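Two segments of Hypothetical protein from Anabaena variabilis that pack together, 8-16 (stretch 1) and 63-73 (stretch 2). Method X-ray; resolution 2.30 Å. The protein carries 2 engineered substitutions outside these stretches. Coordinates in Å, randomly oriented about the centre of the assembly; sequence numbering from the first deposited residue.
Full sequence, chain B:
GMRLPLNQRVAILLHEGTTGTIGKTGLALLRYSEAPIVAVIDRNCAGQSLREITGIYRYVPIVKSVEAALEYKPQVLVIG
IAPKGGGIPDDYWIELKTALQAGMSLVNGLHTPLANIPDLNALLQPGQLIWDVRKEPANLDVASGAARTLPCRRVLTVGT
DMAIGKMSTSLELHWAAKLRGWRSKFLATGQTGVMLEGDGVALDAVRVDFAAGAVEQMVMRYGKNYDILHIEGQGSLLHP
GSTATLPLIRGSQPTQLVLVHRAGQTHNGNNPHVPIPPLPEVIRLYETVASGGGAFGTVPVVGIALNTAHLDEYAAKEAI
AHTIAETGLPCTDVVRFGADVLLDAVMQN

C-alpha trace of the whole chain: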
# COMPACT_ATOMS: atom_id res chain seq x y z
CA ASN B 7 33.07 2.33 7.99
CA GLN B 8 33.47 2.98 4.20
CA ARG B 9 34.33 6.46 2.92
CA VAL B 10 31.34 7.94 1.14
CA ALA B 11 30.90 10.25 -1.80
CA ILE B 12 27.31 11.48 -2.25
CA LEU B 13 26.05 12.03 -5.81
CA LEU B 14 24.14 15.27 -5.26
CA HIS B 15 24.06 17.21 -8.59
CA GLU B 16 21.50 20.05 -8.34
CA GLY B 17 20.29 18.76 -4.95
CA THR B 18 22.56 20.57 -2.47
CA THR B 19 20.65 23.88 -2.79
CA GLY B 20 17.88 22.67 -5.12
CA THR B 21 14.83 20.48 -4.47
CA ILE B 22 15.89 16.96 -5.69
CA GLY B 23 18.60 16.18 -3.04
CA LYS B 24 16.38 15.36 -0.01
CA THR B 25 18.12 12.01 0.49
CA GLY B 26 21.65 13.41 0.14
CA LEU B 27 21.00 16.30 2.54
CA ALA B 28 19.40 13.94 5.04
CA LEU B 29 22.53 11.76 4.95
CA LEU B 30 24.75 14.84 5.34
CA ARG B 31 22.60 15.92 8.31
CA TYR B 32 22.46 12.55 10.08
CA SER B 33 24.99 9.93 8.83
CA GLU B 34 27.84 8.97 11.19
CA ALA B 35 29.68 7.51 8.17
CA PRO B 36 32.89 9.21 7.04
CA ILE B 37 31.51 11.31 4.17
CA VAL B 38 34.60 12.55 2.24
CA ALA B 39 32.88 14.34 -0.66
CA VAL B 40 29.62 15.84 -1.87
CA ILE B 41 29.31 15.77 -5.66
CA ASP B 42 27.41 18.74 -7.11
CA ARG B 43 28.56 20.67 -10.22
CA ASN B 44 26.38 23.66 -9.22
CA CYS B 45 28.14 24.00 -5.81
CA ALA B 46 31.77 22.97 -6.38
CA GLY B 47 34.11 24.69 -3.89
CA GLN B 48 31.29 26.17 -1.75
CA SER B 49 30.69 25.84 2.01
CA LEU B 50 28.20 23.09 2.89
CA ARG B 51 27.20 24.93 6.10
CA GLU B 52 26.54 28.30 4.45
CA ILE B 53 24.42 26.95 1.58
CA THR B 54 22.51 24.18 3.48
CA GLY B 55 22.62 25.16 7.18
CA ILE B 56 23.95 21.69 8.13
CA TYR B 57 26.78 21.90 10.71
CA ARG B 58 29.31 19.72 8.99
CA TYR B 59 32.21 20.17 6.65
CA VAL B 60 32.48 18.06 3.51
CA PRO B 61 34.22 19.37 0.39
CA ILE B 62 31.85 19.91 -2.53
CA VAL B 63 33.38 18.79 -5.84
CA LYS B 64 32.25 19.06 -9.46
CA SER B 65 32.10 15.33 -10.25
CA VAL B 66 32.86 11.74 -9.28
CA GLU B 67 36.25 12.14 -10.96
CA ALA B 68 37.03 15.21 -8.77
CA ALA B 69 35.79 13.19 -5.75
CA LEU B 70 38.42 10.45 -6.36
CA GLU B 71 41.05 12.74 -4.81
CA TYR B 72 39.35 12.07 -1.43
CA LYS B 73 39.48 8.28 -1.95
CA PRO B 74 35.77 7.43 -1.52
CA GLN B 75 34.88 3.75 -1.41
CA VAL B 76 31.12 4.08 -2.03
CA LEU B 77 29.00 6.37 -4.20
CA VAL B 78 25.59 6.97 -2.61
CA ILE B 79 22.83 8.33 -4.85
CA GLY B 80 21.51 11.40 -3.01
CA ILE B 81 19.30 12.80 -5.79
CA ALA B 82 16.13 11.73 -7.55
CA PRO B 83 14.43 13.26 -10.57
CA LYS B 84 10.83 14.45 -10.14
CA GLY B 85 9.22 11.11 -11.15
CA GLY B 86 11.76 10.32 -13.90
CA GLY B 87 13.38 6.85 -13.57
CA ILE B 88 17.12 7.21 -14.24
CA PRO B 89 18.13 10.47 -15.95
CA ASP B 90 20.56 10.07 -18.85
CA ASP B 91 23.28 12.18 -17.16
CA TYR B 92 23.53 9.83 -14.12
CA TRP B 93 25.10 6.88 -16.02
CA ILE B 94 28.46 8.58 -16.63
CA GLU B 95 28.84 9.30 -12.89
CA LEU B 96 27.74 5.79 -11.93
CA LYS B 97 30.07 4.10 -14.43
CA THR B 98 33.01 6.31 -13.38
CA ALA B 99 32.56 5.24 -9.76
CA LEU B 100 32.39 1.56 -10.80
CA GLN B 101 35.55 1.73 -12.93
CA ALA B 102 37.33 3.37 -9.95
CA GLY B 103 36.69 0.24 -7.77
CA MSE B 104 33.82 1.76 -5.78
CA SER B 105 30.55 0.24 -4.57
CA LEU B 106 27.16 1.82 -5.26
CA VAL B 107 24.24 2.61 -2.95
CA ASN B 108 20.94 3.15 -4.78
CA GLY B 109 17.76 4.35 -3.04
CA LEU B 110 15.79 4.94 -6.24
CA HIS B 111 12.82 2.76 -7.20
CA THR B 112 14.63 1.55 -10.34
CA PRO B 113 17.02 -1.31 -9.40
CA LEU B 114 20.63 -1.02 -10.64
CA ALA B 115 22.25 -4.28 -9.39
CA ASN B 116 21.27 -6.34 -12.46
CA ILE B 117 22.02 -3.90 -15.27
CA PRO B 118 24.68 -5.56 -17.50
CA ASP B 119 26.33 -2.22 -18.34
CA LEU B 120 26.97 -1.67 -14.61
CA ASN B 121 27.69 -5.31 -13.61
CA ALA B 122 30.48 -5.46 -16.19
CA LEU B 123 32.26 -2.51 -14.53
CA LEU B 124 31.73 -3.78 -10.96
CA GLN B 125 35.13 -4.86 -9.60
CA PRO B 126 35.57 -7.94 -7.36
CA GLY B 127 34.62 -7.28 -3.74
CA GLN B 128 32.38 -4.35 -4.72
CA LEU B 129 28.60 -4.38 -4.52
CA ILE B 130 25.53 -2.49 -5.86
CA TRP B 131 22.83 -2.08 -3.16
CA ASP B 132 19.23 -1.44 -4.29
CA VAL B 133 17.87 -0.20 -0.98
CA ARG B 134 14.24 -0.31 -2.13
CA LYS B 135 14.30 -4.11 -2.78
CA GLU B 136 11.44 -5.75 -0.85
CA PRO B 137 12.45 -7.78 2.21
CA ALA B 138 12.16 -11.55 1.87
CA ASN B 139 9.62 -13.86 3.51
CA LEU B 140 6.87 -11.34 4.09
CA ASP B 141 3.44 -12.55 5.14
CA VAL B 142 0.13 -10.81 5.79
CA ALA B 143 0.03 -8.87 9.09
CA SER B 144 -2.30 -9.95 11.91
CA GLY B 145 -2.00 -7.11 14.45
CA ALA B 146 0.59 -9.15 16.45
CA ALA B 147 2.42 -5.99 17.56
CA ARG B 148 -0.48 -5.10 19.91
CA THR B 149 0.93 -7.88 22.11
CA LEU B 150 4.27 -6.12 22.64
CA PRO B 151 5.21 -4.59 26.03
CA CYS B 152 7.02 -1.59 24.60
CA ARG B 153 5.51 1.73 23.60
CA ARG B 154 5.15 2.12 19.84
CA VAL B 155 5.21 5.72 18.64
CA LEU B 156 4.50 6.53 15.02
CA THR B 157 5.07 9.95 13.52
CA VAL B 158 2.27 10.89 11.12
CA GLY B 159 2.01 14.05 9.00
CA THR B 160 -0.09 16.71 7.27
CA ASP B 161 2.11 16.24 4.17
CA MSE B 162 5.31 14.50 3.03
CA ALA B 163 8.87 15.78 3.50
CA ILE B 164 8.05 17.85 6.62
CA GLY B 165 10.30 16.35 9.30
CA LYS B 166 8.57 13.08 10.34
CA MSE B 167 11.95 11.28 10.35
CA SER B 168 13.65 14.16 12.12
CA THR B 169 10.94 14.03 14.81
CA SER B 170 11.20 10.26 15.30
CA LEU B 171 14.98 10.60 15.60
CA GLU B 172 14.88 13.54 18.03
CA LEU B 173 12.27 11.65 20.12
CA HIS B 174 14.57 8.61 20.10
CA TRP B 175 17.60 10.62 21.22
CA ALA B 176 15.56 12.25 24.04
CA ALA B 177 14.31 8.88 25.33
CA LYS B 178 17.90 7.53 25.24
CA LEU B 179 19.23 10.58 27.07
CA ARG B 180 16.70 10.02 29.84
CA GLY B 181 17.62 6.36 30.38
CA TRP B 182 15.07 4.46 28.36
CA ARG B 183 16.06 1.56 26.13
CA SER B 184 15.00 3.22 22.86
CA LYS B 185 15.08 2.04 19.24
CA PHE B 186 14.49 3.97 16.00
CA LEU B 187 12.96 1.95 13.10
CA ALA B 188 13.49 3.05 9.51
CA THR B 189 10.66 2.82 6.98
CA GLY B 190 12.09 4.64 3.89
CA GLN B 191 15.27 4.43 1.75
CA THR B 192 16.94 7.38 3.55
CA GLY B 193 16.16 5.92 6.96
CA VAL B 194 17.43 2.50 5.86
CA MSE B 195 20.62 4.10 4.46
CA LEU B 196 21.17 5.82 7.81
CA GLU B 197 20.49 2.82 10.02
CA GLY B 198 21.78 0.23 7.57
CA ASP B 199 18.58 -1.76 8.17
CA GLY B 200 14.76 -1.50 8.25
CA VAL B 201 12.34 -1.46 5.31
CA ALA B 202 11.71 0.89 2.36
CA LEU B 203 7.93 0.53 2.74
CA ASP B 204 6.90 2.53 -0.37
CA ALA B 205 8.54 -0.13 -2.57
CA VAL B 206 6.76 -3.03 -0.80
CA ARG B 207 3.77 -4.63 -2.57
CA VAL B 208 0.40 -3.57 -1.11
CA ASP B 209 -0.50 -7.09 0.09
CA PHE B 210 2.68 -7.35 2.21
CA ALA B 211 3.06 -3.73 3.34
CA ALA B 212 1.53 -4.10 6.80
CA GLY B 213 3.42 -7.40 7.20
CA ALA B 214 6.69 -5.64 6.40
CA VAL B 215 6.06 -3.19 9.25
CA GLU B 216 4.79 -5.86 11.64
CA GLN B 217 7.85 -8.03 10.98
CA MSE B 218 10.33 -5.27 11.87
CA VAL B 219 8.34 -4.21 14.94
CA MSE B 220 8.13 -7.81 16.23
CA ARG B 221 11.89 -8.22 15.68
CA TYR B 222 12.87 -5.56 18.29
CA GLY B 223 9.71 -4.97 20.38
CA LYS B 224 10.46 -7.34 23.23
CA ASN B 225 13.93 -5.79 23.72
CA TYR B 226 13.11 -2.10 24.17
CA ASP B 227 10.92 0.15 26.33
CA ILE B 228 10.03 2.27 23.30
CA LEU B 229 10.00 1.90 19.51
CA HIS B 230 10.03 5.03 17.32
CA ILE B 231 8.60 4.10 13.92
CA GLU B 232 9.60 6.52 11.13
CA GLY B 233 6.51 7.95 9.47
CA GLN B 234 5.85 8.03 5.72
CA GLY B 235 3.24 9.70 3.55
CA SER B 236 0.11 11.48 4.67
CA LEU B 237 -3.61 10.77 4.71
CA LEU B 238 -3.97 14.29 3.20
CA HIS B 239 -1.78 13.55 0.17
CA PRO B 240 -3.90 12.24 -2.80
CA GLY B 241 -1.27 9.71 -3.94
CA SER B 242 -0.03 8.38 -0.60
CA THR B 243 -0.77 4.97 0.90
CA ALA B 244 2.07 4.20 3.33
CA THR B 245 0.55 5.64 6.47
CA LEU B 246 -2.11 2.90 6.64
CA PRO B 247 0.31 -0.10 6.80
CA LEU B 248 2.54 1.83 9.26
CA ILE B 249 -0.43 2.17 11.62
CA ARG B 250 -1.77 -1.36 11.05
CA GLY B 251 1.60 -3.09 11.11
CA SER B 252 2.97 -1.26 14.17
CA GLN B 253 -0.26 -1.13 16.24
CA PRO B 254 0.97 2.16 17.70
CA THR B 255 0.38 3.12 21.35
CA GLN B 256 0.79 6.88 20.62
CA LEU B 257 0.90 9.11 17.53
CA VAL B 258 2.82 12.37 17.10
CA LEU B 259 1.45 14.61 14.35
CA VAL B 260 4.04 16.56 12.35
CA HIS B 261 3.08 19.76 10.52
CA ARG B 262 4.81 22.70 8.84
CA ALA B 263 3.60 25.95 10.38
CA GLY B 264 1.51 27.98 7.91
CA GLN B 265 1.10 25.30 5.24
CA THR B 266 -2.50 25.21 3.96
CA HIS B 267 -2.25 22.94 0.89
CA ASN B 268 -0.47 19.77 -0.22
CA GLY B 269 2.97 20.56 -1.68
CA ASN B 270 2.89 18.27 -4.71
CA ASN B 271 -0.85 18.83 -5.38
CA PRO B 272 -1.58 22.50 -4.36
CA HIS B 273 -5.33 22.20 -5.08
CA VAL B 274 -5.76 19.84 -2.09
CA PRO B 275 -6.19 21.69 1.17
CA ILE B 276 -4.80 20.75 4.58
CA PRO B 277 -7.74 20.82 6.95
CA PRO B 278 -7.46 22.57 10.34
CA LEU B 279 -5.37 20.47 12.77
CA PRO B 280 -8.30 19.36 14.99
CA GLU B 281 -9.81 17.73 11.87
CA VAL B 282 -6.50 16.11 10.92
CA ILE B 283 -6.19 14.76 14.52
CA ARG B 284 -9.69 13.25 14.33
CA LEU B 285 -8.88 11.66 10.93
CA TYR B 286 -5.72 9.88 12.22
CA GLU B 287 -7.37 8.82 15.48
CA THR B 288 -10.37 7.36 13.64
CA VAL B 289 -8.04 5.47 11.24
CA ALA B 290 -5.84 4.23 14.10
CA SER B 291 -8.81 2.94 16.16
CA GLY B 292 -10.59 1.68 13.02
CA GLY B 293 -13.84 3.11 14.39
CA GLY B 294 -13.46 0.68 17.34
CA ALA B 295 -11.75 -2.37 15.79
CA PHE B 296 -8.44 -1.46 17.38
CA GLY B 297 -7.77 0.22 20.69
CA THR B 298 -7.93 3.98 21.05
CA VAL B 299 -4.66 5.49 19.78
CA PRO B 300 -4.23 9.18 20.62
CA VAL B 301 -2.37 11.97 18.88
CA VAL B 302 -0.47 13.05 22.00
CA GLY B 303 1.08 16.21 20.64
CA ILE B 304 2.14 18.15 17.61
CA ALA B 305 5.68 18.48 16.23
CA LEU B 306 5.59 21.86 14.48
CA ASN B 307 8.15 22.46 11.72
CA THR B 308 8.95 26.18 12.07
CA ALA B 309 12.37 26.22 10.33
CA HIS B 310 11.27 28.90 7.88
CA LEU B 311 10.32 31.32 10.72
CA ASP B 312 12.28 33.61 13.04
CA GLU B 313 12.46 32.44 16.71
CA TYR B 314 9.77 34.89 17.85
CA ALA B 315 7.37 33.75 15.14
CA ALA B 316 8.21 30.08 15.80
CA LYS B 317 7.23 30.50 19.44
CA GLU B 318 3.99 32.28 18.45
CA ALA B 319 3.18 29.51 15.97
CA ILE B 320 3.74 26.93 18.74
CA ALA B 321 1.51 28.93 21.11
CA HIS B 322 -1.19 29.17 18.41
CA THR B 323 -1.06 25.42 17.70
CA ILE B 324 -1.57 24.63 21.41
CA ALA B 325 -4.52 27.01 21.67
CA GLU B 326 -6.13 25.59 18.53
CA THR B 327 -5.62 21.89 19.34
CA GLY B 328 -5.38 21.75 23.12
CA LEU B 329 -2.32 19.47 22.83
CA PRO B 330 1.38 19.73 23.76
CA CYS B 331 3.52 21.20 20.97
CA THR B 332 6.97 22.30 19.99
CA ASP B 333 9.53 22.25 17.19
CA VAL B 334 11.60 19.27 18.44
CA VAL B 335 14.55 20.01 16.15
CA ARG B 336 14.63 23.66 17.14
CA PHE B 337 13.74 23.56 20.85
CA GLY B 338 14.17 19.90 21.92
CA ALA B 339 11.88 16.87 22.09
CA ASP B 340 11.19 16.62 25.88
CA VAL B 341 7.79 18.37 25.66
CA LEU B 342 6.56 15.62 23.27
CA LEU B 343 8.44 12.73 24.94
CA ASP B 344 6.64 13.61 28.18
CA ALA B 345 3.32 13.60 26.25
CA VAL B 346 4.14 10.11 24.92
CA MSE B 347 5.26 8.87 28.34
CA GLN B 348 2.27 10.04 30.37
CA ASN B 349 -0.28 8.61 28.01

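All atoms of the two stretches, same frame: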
# COMPACT_ATOMS: atom_id res chain seq x y z
N GLN B 8 32.97 2.60 5.54
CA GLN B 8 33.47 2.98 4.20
C GLN B 8 33.33 4.47 3.91
O GLN B 8 32.32 5.09 4.25
CB GLN B 8 32.77 2.16 3.11
CG GLN B 8 33.03 0.65 3.17
N ARG B 9 34.34 5.04 3.25
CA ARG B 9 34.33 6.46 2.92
C ARG B 9 33.30 6.67 1.84
O ARG B 9 33.28 5.93 0.86
CB ARG B 9 35.68 6.94 2.43
CG ARG B 9 36.79 6.76 3.42
CD ARG B 9 38.06 7.32 2.86
NE ARG B 9 39.20 6.65 3.44
CZ ARG B 9 39.73 5.50 3.01
NH1 ARG B 9 39.25 4.86 1.95
NH2 ARG B 9 40.78 5.00 3.64
N VAL B 10 32.46 7.68 2.03
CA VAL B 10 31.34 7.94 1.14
C VAL B 10 31.45 9.23 0.33
O VAL B 10 31.87 10.27 0.83
CB VAL B 10 30.03 8.05 1.97
CG1 VAL B 10 28.84 8.53 1.11
CG2 VAL B 10 29.71 6.71 2.64
N ALA B 11 31.06 9.11 -0.93
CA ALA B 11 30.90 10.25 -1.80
C ALA B 11 29.40 10.24 -2.11
O ALA B 11 28.83 9.19 -2.41
CB ALA B 11 31.71 10.08 -3.07
N ILE B 12 28.74 11.39 -1.98
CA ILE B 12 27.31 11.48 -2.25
C ILE B 12 27.08 12.16 -3.60
O ILE B 12 27.54 13.29 -3.81
CB ILE B 12 26.56 12.28 -1.17
CG1 ILE B 12 26.84 11.68 0.20
CG2 ILE B 12 25.05 12.32 -1.47
CD1 ILE B 12 26.19 12.42 1.31
N LEU B 13 26.40 11.46 -4.51
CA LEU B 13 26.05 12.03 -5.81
C LEU B 13 24.91 12.99 -5.47
O LEU B 13 23.86 12.55 -5.00
CB LEU B 13 25.57 10.95 -6.79
CG LEU B 13 25.30 11.44 -8.22
CD1 LEU B 13 26.61 11.85 -8.91
CD2 LEU B 13 24.57 10.38 -9.05
N LEU B 14 25.13 14.28 -5.67
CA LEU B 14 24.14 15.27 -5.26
C LEU B 14 24.01 16.44 -6.24
O LEU B 14 23.75 17.57 -5.81
CB LEU B 14 24.50 15.76 -3.84
CG LEU B 14 23.51 16.50 -2.91
CD1 LEU B 14 22.15 15.85 -2.78
CD2 LEU B 14 24.13 16.65 -1.53
N HIS B 15 24.16 16.17 -7.55
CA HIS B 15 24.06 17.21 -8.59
C HIS B 15 22.71 17.89 -8.56
O HIS B 15 21.68 17.23 -8.70
CB HIS B 15 24.24 16.66 -10.01
CG HIS B 15 25.61 16.13 -10.29
ND1 HIS B 15 26.72 16.94 -10.35
CD2 HIS B 15 26.04 14.88 -10.58
CE1 HIS B 15 27.78 16.20 -10.62
NE2 HIS B 15 27.39 14.95 -10.76
N GLU B 16 22.72 19.22 -8.41
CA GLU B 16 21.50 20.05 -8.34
C GLU B 16 20.65 19.89 -7.07
O GLU B 16 19.67 20.59 -6.92
CB GLU B 16 20.60 19.84 -9.57
CG GLU B 16 21.32 20.03 -10.89
CD GLU B 16 20.37 19.99 -12.08
OE1 GLU B 16 19.55 19.04 -12.17
OE2 GLU B 16 20.46 20.92 -12.92
N VAL B 63 32.59 18.91 -4.62
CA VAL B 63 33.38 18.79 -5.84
C VAL B 63 32.48 18.68 -7.07
O VAL B 63 31.31 18.30 -6.97
CB VAL B 63 34.35 17.59 -5.77
CG1 VAL B 63 35.38 17.82 -4.65
CG2 VAL B 63 33.61 16.28 -5.55
N LYS B 64 33.03 19.01 -8.23
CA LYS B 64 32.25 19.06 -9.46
C LYS B 64 31.76 17.73 -10.02
O LYS B 64 30.79 17.71 -10.78
CB LYS B 64 33.06 19.78 -10.55
N SER B 65 32.42 16.63 -9.67
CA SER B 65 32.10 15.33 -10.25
C SER B 65 32.74 14.18 -9.49
O SER B 65 33.59 14.38 -8.62
CB SER B 65 32.59 15.29 -11.71
OG SER B 65 34.00 15.49 -11.79
N VAL B 66 32.33 12.97 -9.87
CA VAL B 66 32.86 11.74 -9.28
C VAL B 66 34.37 11.69 -9.48
O VAL B 66 35.10 11.28 -8.58
CB VAL B 66 32.20 10.47 -9.88
CG1 VAL B 66 32.89 9.20 -9.37
CG2 VAL B 66 30.72 10.41 -9.56
N GLU B 67 34.82 12.12 -10.65
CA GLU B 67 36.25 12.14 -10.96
C GLU B 67 36.99 13.06 -9.97
O GLU B 67 38.06 12.70 -9.46
CB GLU B 67 36.45 12.64 -12.40
CG GLU B 67 37.90 12.61 -12.92
CD GLU B 67 38.34 11.23 -13.42
OE1 GLU B 67 37.52 10.53 -14.06
OE2 GLU B 67 39.52 10.88 -13.21
N ALA B 68 36.43 14.24 -9.71
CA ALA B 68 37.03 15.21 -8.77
C ALA B 68 36.94 14.68 -7.32
O ALA B 68 37.76 15.03 -6.47
CB ALA B 68 36.36 16.59 -8.91
N ALA B 69 35.94 13.84 -7.05
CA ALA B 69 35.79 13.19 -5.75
C ALA B 69 36.87 12.14 -5.47
O ALA B 69 37.19 11.89 -4.32
CB ALA B 69 34.42 12.53 -5.66
N LEU B 70 37.43 11.52 -6.52
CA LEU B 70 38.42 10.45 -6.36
C LEU B 70 39.61 10.86 -5.51
O LEU B 70 40.19 10.04 -4.80
CB LEU B 70 38.92 9.94 -7.72
CG LEU B 70 37.87 9.34 -8.66
CD1 LEU B 70 38.56 8.77 -9.90
CD2 LEU B 70 37.03 8.26 -7.96
N GLU B 71 39.95 12.14 -5.57
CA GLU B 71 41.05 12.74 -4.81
C GLU B 71 40.91 12.45 -3.30
O GLU B 71 41.91 12.35 -2.59
CB GLU B 71 41.03 14.25 -5.06
CG GLU B 71 42.25 15.01 -4.58
CD GLU B 71 42.21 16.49 -4.95
OE1 GLU B 71 41.11 17.01 -5.25
OE2 GLU B 71 43.28 17.13 -4.94
N TYR B 72 39.66 12.33 -2.84
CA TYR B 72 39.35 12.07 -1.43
C TYR B 72 39.22 10.59 -1.09
O TYR B 72 38.90 10.23 0.04
CB TYR B 72 38.08 12.83 -1.05
CG TYR B 72 38.27 14.31 -1.21
CD1 TYR B 72 38.90 15.05 -0.21
CD2 TYR B 72 37.88 14.97 -2.36
CE1 TYR B 72 39.12 16.41 -0.36
CE2 TYR B 72 38.09 16.33 -2.52
CZ TYR B 72 38.70 17.05 -1.52
OH TYR B 72 38.92 18.40 -1.67
N LYS B 73 39.49 9.74 -2.09
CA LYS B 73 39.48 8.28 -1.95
C LYS B 73 38.18 7.68 -1.39
O LYS B 73 38.24 6.91 -0.44
CB LYS B 73 40.68 7.83 -1.10

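The contact is held by a strikingly sparse set of bonds: one hydrogen bond crosses between the stretches, and it is weak. Arg 9 NH1 donates to Lys 73 O over 3.3 Å, with an N-H...acceptor angle of 133° that falls well short of linear. Everything else is packing, and the two segments together bury only 247 Å².

The strand of residues 10-13 runs antiparallel to the helical segment, so that Arg 9 lies nearest Lys 73, Ala 11 nearest Ala 69 and Leu 13 nearest Val 66. Alternation along the strand selects the residues that meet: Arg 9 and Ala 11 direct their CA-to-CB bonds toward the helical stretch, while Val 10 between them points away. At the middle, Ala 11 CB meets Ala 69 CB at 4.5 Å. Each residue offers only a methyl group, which lets the backbones approach to 6.9 Å between Ala 11 CA and Ala 69 CA. Farther along, Leu 13 starts sideways, but its longer side chain brings CD1 to 4.4 Å from Val 66 CG2, an apolar pairing of two buried branched residues.

At the end beyond Leu 13, His 15 also leaves the backbone sideways and reaches across with its ring. Its CE1 lies 3.4 Å from Lys 64 O, near the ring plane, so a polarized C-H edge faces a carbonyl oxygen; both ring nitrogens are hydrogen-bonded elsewhere in the structure.

Next to Lys 64, Ser 65 caps the helix. Its short hydroxyl side chain can fold back on the backbone, and OG accepts a weak bond from Ala 68 N at 3.4 Å, while Ala 69 N donates to Ser 65 O at 2.9 Å. At the exposed end, the long, flexible Arg 9 side chain suits its place, carrying a cationic donor out to the Lys 73 carbonyl.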